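Local coordinates for protein putative mandelate racemase (Bordetella bronchiseptica, PDB 3OZY) that is of unknown function but, as a magnesium-binding member of the enolase superfamily, probably acts on a sugar diacid or related carboxylate, at residues E7-E19 against W367-P379. Residues are numbered along the deposited sequence; the frame is centred on the assembly and turned at random.
Sequences EVKAHALSTPIPE and WDFVAAHAWKGEP
Two backbone hydrogen bonds, Trp375 N to Ala12 O (2.9 Å) and Ser14 N to His373 O (2.9 Å), tie the C-terminal segment to the outer edge of strand 7-16 as a single beta bridge at Leu13 and Ala374. That strand is an outermost strand of the three-stranded antiparallel sheet of the enolase-type N-terminal domain, and its other edge pairs with strand 32-42. The bridge thus brings a segment that follows the barrel in sequence back onto the N-terminal domain, while helix 367-372 crosses the strand at 82°. The two carbonyls are used differently: Trp375 N lies above the Ala12 carbonyl plane, whereas Ser14 N meets His373 O almost head-on, with a C=O...N angle of 163°. Side chains continue the contact on both faces of the strand. On one, the six-membered ring of Trp367 turns its edge to a face of His11, a T-shaped pair with ring centroids 5.8 Å apart; Glu39 holds His11 NE2. Leu13 CD2 reaches Val370 CG1, and Thr15 CG2 touches both Phe369 CZ and His373 CD2, its OG1 being bonded to Arg33 O. His373 ND1 donates to Phe369 O, which lies in the imidazole plane; this bond fixes the ring's rotation, and Ser14 O lies at another part of its edge. On the opposite face, Ala12 CB packs against Trp375 CB at 3.7 Å. With CG anti to the backbone N (chi1 179°), the far end of the indole leads away from the strand and packs on Leu58 and Ala59 of helix 58-73, while CE3 stays near Ala12 CB; the indole also packs on Arg63 of the second subunit. Ser14 CB comes to the indole edge at CD1, and Gln34 binds both Ser14 OG and Glu378 O. That same Glu378 O receives Trp375 NE1 on a lone pair at 2.9 Å.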
ATOM      1  N   GLU A   7      10.194  24.595   1.826  1.00 13.49           N
ATOM      2  CA  GLU A   7       8.797  24.209   2.005  1.00 12.16           C
ATOM      3  C   GLU A   7       8.407  23.113   1.029  1.00 11.84           C
ATOM      4  O   GLU A   7       8.884  23.084  -0.107  1.00 12.02           O
ATOM      5  CB  GLU A   7       7.862  25.391   1.752  1.00 16.73           C
ATOM      6  CG  GLU A   7       8.131  26.643   2.550  1.00 20.36           C
ATOM      7  CD  GLU A   7       7.162  27.748   2.172  1.00 21.53           C
ATOM      8  OE1 GLU A   7       5.942  27.519   2.288  1.00 24.43           O
ATOM      9  OE2 GLU A   7       7.618  28.832   1.746  1.00 27.45           O
ATOM     10  N   VAL A   8       7.532  22.224   1.483  1.00 11.58           N
ATOM     11  CA  VAL A   8       6.891  21.245   0.612  1.00  9.61           C
ATOM     12  C   VAL A   8       5.385  21.425   0.775  1.00 10.17           C
ATOM     13  O   VAL A   8       4.831  21.133   1.838  1.00 13.22           O
ATOM     14  CB  VAL A   8       7.316  19.804   0.960  1.00 12.04           C
ATOM     15  CG1 VAL A   8       6.599  18.817   0.056  1.00 13.35           C
ATOM     16  CG2 VAL A   8       8.833  19.650   0.835  1.00 12.10           C
ATOM     17  N   LYS A   9       4.742  21.938  -0.271  1.00 10.94           N
ATOM     18  CA  LYS A   9       3.319  22.271  -0.225  1.00 10.55           C
ATOM     19  C   LYS A   9       2.511  21.348  -1.114  1.00  9.68           C
ATOM     20  O   LYS A   9       2.998  20.878  -2.142  1.00 11.62           O
ATOM     21  CB  LYS A   9       3.097  23.716  -0.676  1.00 13.96           C
ATOM     22  CG  LYS A   9       3.829  24.740   0.175  1.00 14.65           C
ATOM     23  CD  LYS A   9       3.587  26.158  -0.314  1.00 22.46           C
ATOM     24  CE  LYS A   9       2.156  26.588  -0.048  1.00 29.35           C
ATOM     25  NZ  LYS A   9       1.962  28.038  -0.324  1.00 36.61           N
ATOM     26  N   ALA A  10       1.269  21.106  -0.717  1.00  9.31           N
ATOM     27  CA  ALA A  10       0.367  20.281  -1.511  1.00  9.35           C
ATOM     28  C   ALA A  10      -0.962  21.013  -1.671  1.00 11.33           C
ATOM     29  O   ALA A  10      -1.737  21.107  -0.716  1.00 13.21           O
ATOM     30  CB  ALA A  10       0.166  18.949  -0.828  1.00 10.33           C
ATOM     31  N   HIS A  11      -1.216  21.531  -2.875  1.00 10.01           N
ATOM     32  CA  HIS A  11      -2.441  22.288  -3.168  1.00 10.53           C
ATOM     33  C   HIS A  11      -3.531  21.346  -3.647  1.00  9.78           C
ATOM     34  O   HIS A  11      -3.422  20.767  -4.722  1.00 10.04           O
ATOM     35  CB  HIS A  11      -2.205  23.335  -4.267  1.00 12.18           C
ATOM     36  CG  HIS A  11      -1.077  24.281  -3.992  1.00 13.26           C
ATOM     37  ND1 HIS A  11      -1.262  25.507  -3.387  1.00 18.88           N
ATOM     38  CD2 HIS A  11       0.243  24.193  -4.269  1.00 11.76           C
ATOM     39  CE1 HIS A  11      -0.097  26.123  -3.285  1.00 17.82           C
ATOM     40  NE2 HIS A  11       0.833  25.347  -3.812  1.00 14.42           N
ATOM     41  N   ALA A  12      -4.591  21.205  -2.863  1.00  8.72           N
ATOM     42  CA  ALA A  12      -5.722  20.367  -3.254  1.00  9.26           C
ATOM     43  C   ALA A  12      -6.648  21.099  -4.220  1.00  9.13           C
ATOM     44  O   ALA A  12      -7.172  22.173  -3.898  1.00  9.42           O
ATOM     45  CB  ALA A  12      -6.485  19.900  -2.029  1.00  9.46           C
ATOM     46  N   LEU A  13      -6.858  20.504  -5.393  1.00  8.52           N
ATOM     47  CA  LEU A  13      -7.642  21.121  -6.456  1.00  8.20           C
ATOM     48  C   LEU A  13      -8.783  20.224  -6.919  1.00  9.04           C
ATOM     49  O   LEU A  13      -8.638  19.001  -6.989  1.00  9.02           O
ATOM     50  CB  LEU A  13      -6.746  21.441  -7.652  1.00 10.23           C
ATOM     51  CG  LEU A  13      -5.503  22.288  -7.401  1.00  9.58           C
ATOM     52  CD1 LEU A  13      -4.755  22.524  -8.707  1.00 12.02           C
ATOM     53  CD2 LEU A  13      -5.889  23.617  -6.768  1.00 10.49           C
ATOM     54  N   SER A  14      -9.921  20.837  -7.242  1.00  8.58           N
ATOM     55  CA  SER A  14     -11.044  20.097  -7.793  1.00  9.70           C
ATOM     56  C   SER A  14     -11.638  20.845  -8.978  1.00  9.34           C
ATOM     57  O   SER A  14     -11.756  22.074  -8.955  1.00 10.48           O
ATOM     58  CB  SER A  14     -12.110  19.844  -6.725  1.00  8.77           C
ATOM     59  OG  SER A  14     -13.085  18.925  -7.197  1.00  9.98           O
ATOM     60  N   THR A  15     -11.987  20.099 -10.023  1.00  8.06           N
ATOM     61  CA  THR A  15     -12.647  20.675 -11.196  1.00  8.99           C
ATOM     62  C   THR A  15     -13.888  19.851 -11.523  1.00  9.48           C
ATOM     63  O   THR A  15     -13.882  18.628 -11.393  1.00  9.40           O
ATOM     64  CB  THR A  15     -11.710  20.737 -12.425  1.00  9.77           C
ATOM     65  OG1 THR A  15     -11.343  19.408 -12.833  1.00  8.89           O
ATOM     66  CG2 THR A  15     -10.452  21.526 -12.109  1.00 11.10           C
ATOM     67  N   PRO A  16     -14.968  20.517 -11.954  1.00  8.85           N
ATOM     68  CA  PRO A  16     -16.235  19.804 -12.139  1.00  8.88           C
ATOM     69  C   PRO A  16     -16.319  19.060 -13.469  1.00  7.19           C
ATOM     70  O   PRO A  16     -15.520  19.292 -14.376  1.00  8.25           O
ATOM     71  CB  PRO A  16     -17.274  20.930 -12.082  1.00 10.26           C
ATOM     72  CG  PRO A  16     -16.543  22.140 -12.557  1.00 10.13           C
ATOM     73  CD  PRO A  16     -15.111  21.978 -12.095  1.00 10.84           C
ATOM     74  N   ILE A  17     -17.287  18.161 -13.561  1.00  7.58           N
ATOM     75  CA  ILE A  17     -17.569  17.427 -14.787  1.00  8.27           C
ATOM     76  C   ILE A  17     -19.065  17.559 -15.055  1.00  8.51           C
ATOM     77  O   ILE A  17     -19.863  17.232 -14.189  1.00  9.32           O
ATOM     78  CB  ILE A  17     -17.239  15.913 -14.658  1.00  8.18           C
ATOM     79  CG1 ILE A  17     -15.787  15.678 -14.209  1.00  8.77           C
ATOM     80  CG2 ILE A  17     -17.503  15.210 -15.992  1.00  9.08           C
ATOM     81  CD1 ILE A  17     -15.483  14.194 -13.877  1.00  8.33           C
ATOM     82  N   PRO A  18     -19.454  18.045 -16.248  1.00  8.48           N
ATOM     83  CA  PRO A  18     -20.892  18.073 -16.542  1.00  9.44           C
ATOM     84  C   PRO A  18     -21.483  16.680 -16.376  1.00  9.91           C
ATOM     85  O   PRO A  18     -20.839  15.703 -16.763  1.00  8.58           O
ATOM     86  CB  PRO A  18     -20.935  18.520 -18.008  1.00 10.56           C
ATOM     87  CG  PRO A  18     -19.696  19.343 -18.175  1.00 10.24           C
ATOM     88  CD  PRO A  18     -18.653  18.628 -17.339  1.00  9.75           C
ATOM     89  N   GLU A  19     -22.676  16.589 -15.798  1.00  8.57           N
ATOM     90  CA  GLU A  19     -23.290  15.310 -15.482  1.00  9.78           C
ATOM     91  C   GLU A  19     -23.244  14.331 -16.654  1.00  9.51           C
ATOM     92  O   GLU A  19     -22.907  13.157 -16.471  1.00  9.99           O
ATOM     93  CB  GLU A  19     -24.738  15.521 -15.019  1.00 11.59           C
ATOM     94  CG  GLU A  19     -25.337  14.363 -14.238  1.00 13.90           C
ATOM     95  CD  GLU A  19     -26.063  13.350 -15.106  1.00 16.44           C
ATOM     96  OE1 GLU A  19     -26.368  13.644 -16.284  1.00 15.03           O
ATOM     97  OE2 GLU A  19     -26.347  12.247 -14.592  1.00 19.27           O
ATOM     98  N   TRP A 367      -1.343  30.012 -12.177  1.00 15.78           N
ATOM     99  CA  TRP A 367      -1.585  30.087 -10.743  1.00 15.85           C
ATOM    100  C   TRP A 367      -2.925  30.742 -10.400  1.00 14.40           C
ATOM    101  O   TRP A 367      -3.463  30.525  -9.318  1.00 15.06           O
ATOM    102  CB  TRP A 367      -0.408  30.755 -10.026  1.00 15.26           C
ATOM    103  CG  TRP A 367       0.829  29.887 -10.043  1.00 18.83           C
ATOM    104  CD1 TRP A 367       1.897  29.996 -10.885  1.00 22.51           C
ATOM    105  CD2 TRP A 367       1.103  28.765  -9.192  1.00 19.32           C
ATOM    106  NE1 TRP A 367       2.825  29.019 -10.603  1.00 22.02           N
ATOM    107  CE2 TRP A 367       2.360  28.250  -9.569  1.00 20.73           C
ATOM    108  CE3 TRP A 367       0.405  28.145  -8.148  1.00 16.21           C
ATOM    109  CZ2 TRP A 367       2.939  27.151  -8.938  1.00 20.63           C
ATOM    110  CZ3 TRP A 367       0.984  27.055  -7.519  1.00 17.22           C
ATOM    111  CH2 TRP A 367       2.240  26.572  -7.916  1.00 16.17           C
ATOM    112  N   ASP A 368      -3.475  31.515 -11.331  1.00 17.42           N
ATOM    113  CA  ASP A 368      -4.816  32.050 -11.135  1.00 18.38           C
ATOM    114  C   ASP A 368      -5.833  30.910 -11.198  1.00 16.04           C
ATOM    115  O   ASP A 368      -6.762  30.845 -10.391  1.00 17.18           O
ATOM    116  CB  ASP A 368      -5.137  33.131 -12.172  1.00 18.94           C
ATOM    117  CG  ASP A 368      -4.267  34.368 -12.015  1.00 24.61           C
ATOM    118  OD1 ASP A 368      -3.848  34.665 -10.878  1.00 24.84           O
ATOM    119  OD2 ASP A 368      -4.008  35.042 -13.032  1.00 33.98           O
ATOM    120  N   PHE A 369      -5.651  30.002 -12.155  1.00 14.52           N
ATOM    121  CA  PHE A 369      -6.502  28.824 -12.233  1.00 15.30           C
ATOM    122  C   PHE A 369      -6.394  28.012 -10.936  1.00 13.67           C
ATOM    123  O   PHE A 369      -7.403  27.610 -10.365  1.00 13.12           O
ATOM    124  CB  PHE A 369      -6.150  27.971 -13.456  1.00 14.39           C
ATOM    125  CG  PHE A 369      -6.868  26.655 -13.499  1.00 14.82           C
ATOM    126  CD1 PHE A 369      -8.090  26.539 -14.137  1.00 16.35           C
ATOM    127  CD2 PHE A 369      -6.325  25.536 -12.883  1.00 15.58           C
ATOM    128  CE1 PHE A 369      -8.758  25.330 -14.165  1.00 17.30           C
ATOM    129  CE2 PHE A 369      -6.998  24.323 -12.904  1.00 15.43           C
ATOM    130  CZ  PHE A 369      -8.209  24.222 -13.548  1.00 14.38           C
ATOM    131  N   VAL A 370      -5.169  27.792 -10.463  1.00 12.98           N
ATOM    132  CA  VAL A 370      -4.953  27.063  -9.216  1.00 13.42           C
ATOM    133  C   VAL A 370      -5.727  27.702  -8.066  1.00 12.38           C
ATOM    134  O   VAL A 370      -6.474  27.035  -7.355  1.00 13.41           O
ATOM    135  CB  VAL A 370      -3.449  26.985  -8.867  1.00 11.46           C
ATOM    136  CG1 VAL A 370      -3.242  26.397  -7.476  1.00 14.02           C
ATOM    137  CG2 VAL A 370      -2.709  26.161  -9.921  1.00 12.62           C
ATOM    138  N   ALA A 371      -5.563  29.012  -7.906  1.00 14.63           N
ATOM    139  CA  ALA A 371      -6.220  29.721  -6.813  1.00 17.52           C
ATOM    140  C   ALA A 371      -7.745  29.618  -6.884  1.00 16.30           C
ATOM    141  O   ALA A 371      -8.418  29.589  -5.854  1.00 20.19           O
ATOM    142  CB  ALA A 371      -5.781  31.178  -6.791  1.00 18.38           C
ATOM    143  N   ALA A 372      -8.284  29.549  -8.100  1.00 13.17           N
ATOM    144  CA  ALA A 372      -9.737  29.516  -8.292  1.00 14.73           C
ATOM    145  C   ALA A 372     -10.361  28.123  -8.185  1.00 15.83           C
ATOM    146  O   ALA A 372     -11.578  27.987  -8.264  1.00 16.00           O
ATOM    147  CB  ALA A 372     -10.113  30.150  -9.628  1.00 17.00           C
ATOM    148  N   HIS A 373      -9.538  27.093  -8.012  1.00 13.45           N
ATOM    149  CA  HIS A 373     -10.068  25.728  -7.976  1.00 11.75           C
ATOM    150  C   HIS A 373      -9.682  24.944  -6.728  1.00 12.76           C
ATOM    151  O   HIS A 373      -9.518  23.716  -6.772  1.00 11.81           O
ATOM    152  CB  HIS A 373      -9.699  24.970  -9.254  1.00 12.87           C
ATOM    153  CG  HIS A 373     -10.377  25.512 -10.470  1.00 12.85           C
ATOM    154  ND1 HIS A 373      -9.878  26.579 -11.184  1.00 15.20           N
ATOM    155  CD2 HIS A 373     -11.535  25.159 -11.077  1.00 18.18           C
ATOM    156  CE1 HIS A 373     -10.693  26.853 -12.188  1.00 19.48           C
ATOM    157  NE2 HIS A 373     -11.703  26.004 -12.147  1.00 22.14           N
ATOM    158  N   ALA A 374      -9.565  25.643  -5.609  1.00 11.68           N
ATOM    159  CA  ALA A 374      -9.315  24.973  -4.341  1.00 11.88           C
ATOM    160  C   ALA A 374     -10.413  23.962  -4.019  1.00 13.87           C
ATOM    161  O   ALA A 374     -11.606  24.242  -4.151  1.00 13.96           O
ATOM    162  CB  ALA A 374      -9.172  25.990  -3.217  1.00 15.86           C
ATOM    163  N   TRP A 375      -9.999  22.778  -3.590  1.00 11.19           N
ATOM    164  CA  TRP A 375     -10.908  21.723  -3.180  1.00 10.73           C
ATOM    165  C   TRP A 375     -11.755  22.162  -1.992  1.00 11.37           C
ATOM    166  O   TRP A 375     -11.253  22.793  -1.060  1.00 13.37           O
ATOM    167  CB  TRP A 375     -10.070  20.503  -2.809  1.00  9.28           C
ATOM    168  CG  TRP A 375     -10.790  19.283  -2.320  1.00 10.14           C
ATOM    169  CD1 TRP A 375     -11.805  18.603  -2.933  1.00 10.35           C
ATOM    170  CD2 TRP A 375     -10.462  18.538  -1.141  1.00 11.37           C
ATOM    171  NE1 TRP A 375     -12.149  17.497  -2.188  1.00 10.80           N
ATOM    172  CE2 TRP A 375     -11.340  17.439  -1.081  1.00 10.21           C
ATOM    173  CE3 TRP A 375      -9.521  18.711  -0.117  1.00 10.59           C
ATOM    174  CZ2 TRP A 375     -11.301  16.507  -0.040  1.00 10.09           C
ATOM    175  CZ3 TRP A 375      -9.481  17.789   0.913  1.00 11.53           C
ATOM    176  CH2 TRP A 375     -10.364  16.702   0.946  1.00 11.03           C
ATOM    177  N   LYS A 376     -13.040  21.824  -2.033  1.00 11.93           N
ATOM    178  CA  LYS A 376     -13.953  22.147  -0.939  1.00 12.15           C
ATOM    179  C   LYS A 376     -14.648  20.903  -0.382  1.00 15.69           C
ATOM    180  O   LYS A 376     -15.753  20.979   0.154  1.00 19.87           O
ATOM    181  CB  LYS A 376     -14.983  23.196  -1.379  1.00 16.49           C
ATOM    182  CG  LYS A 376     -14.367  24.526  -1.775  1.00 18.83           C
ATOM    183  CD  LYS A 376     -15.428  25.525  -2.211  1.00 27.04           C
ATOM    184  CE  LYS A 376     -14.790  26.812  -2.712  1.00 39.74           C
ATOM    185  NZ  LYS A 376     -13.804  27.359  -1.736  1.00 49.00           N
ATOM    186  N   GLY A 377     -13.997  19.753  -0.519  1.00 12.78           N
ATOM    187  CA  GLY A 377     -14.531  18.508   0.007  1.00 13.33           C
ATOM    188  C   GLY A 377     -15.316  17.664  -0.989  1.00 12.33           C
ATOM    189  O   GLY A 377     -15.849  16.621  -0.618  1.00 15.33           O
ATOM    190  N   GLU A 378     -15.386  18.104  -2.245  1.00 10.54           N
ATOM    191  CA  GLU A 378     -16.064  17.338  -3.292  1.00 11.16           C
ATOM    192  C   GLU A 378     -15.419  15.959  -3.460  1.00 10.29           C
ATOM    193  O   GLU A 378     -14.205  15.805  -3.268  1.00  9.96           O
ATOM    194  CB  GLU A 378     -15.998  18.076  -4.630  1.00 11.10           C
ATOM    195  CG  GLU A 378     -16.603  19.476  -4.617  1.00 14.11           C
ATOM    196  CD  GLU A 378     -15.571  20.574  -4.397  1.00 16.00           C
ATOM    197  OE1 GLU A 378     -14.493  20.303  -3.819  1.00 12.88           O
ATOM    198  OE2 GLU A 378     -15.844  21.723  -4.802  1.00 16.27           O
ATOM    199  N   PRO A 379     -16.221  14.951  -3.821  1.00 11.31           N
ATOM    200  CA  PRO A 379     -15.662  13.627  -4.109  1.00 10.77           C
ATOM    201  C   PRO A 379     -15.098  13.573  -5.530  1.00  9.79           C
ATOM    202  O   PRO A 379     -15.562  14.310  -6.402  1.00 10.84           O
ATOM    203  CB  PRO A 379     -16.885  12.722  -3.997  1.00 12.22           C
ATOM    204  CG  PRO A 379     -18.004  13.592  -4.501  1.00 12.48           C
ATOM    205  CD  PRO A 379     -17.691  14.969  -3.956  1.00 11.69           C
TER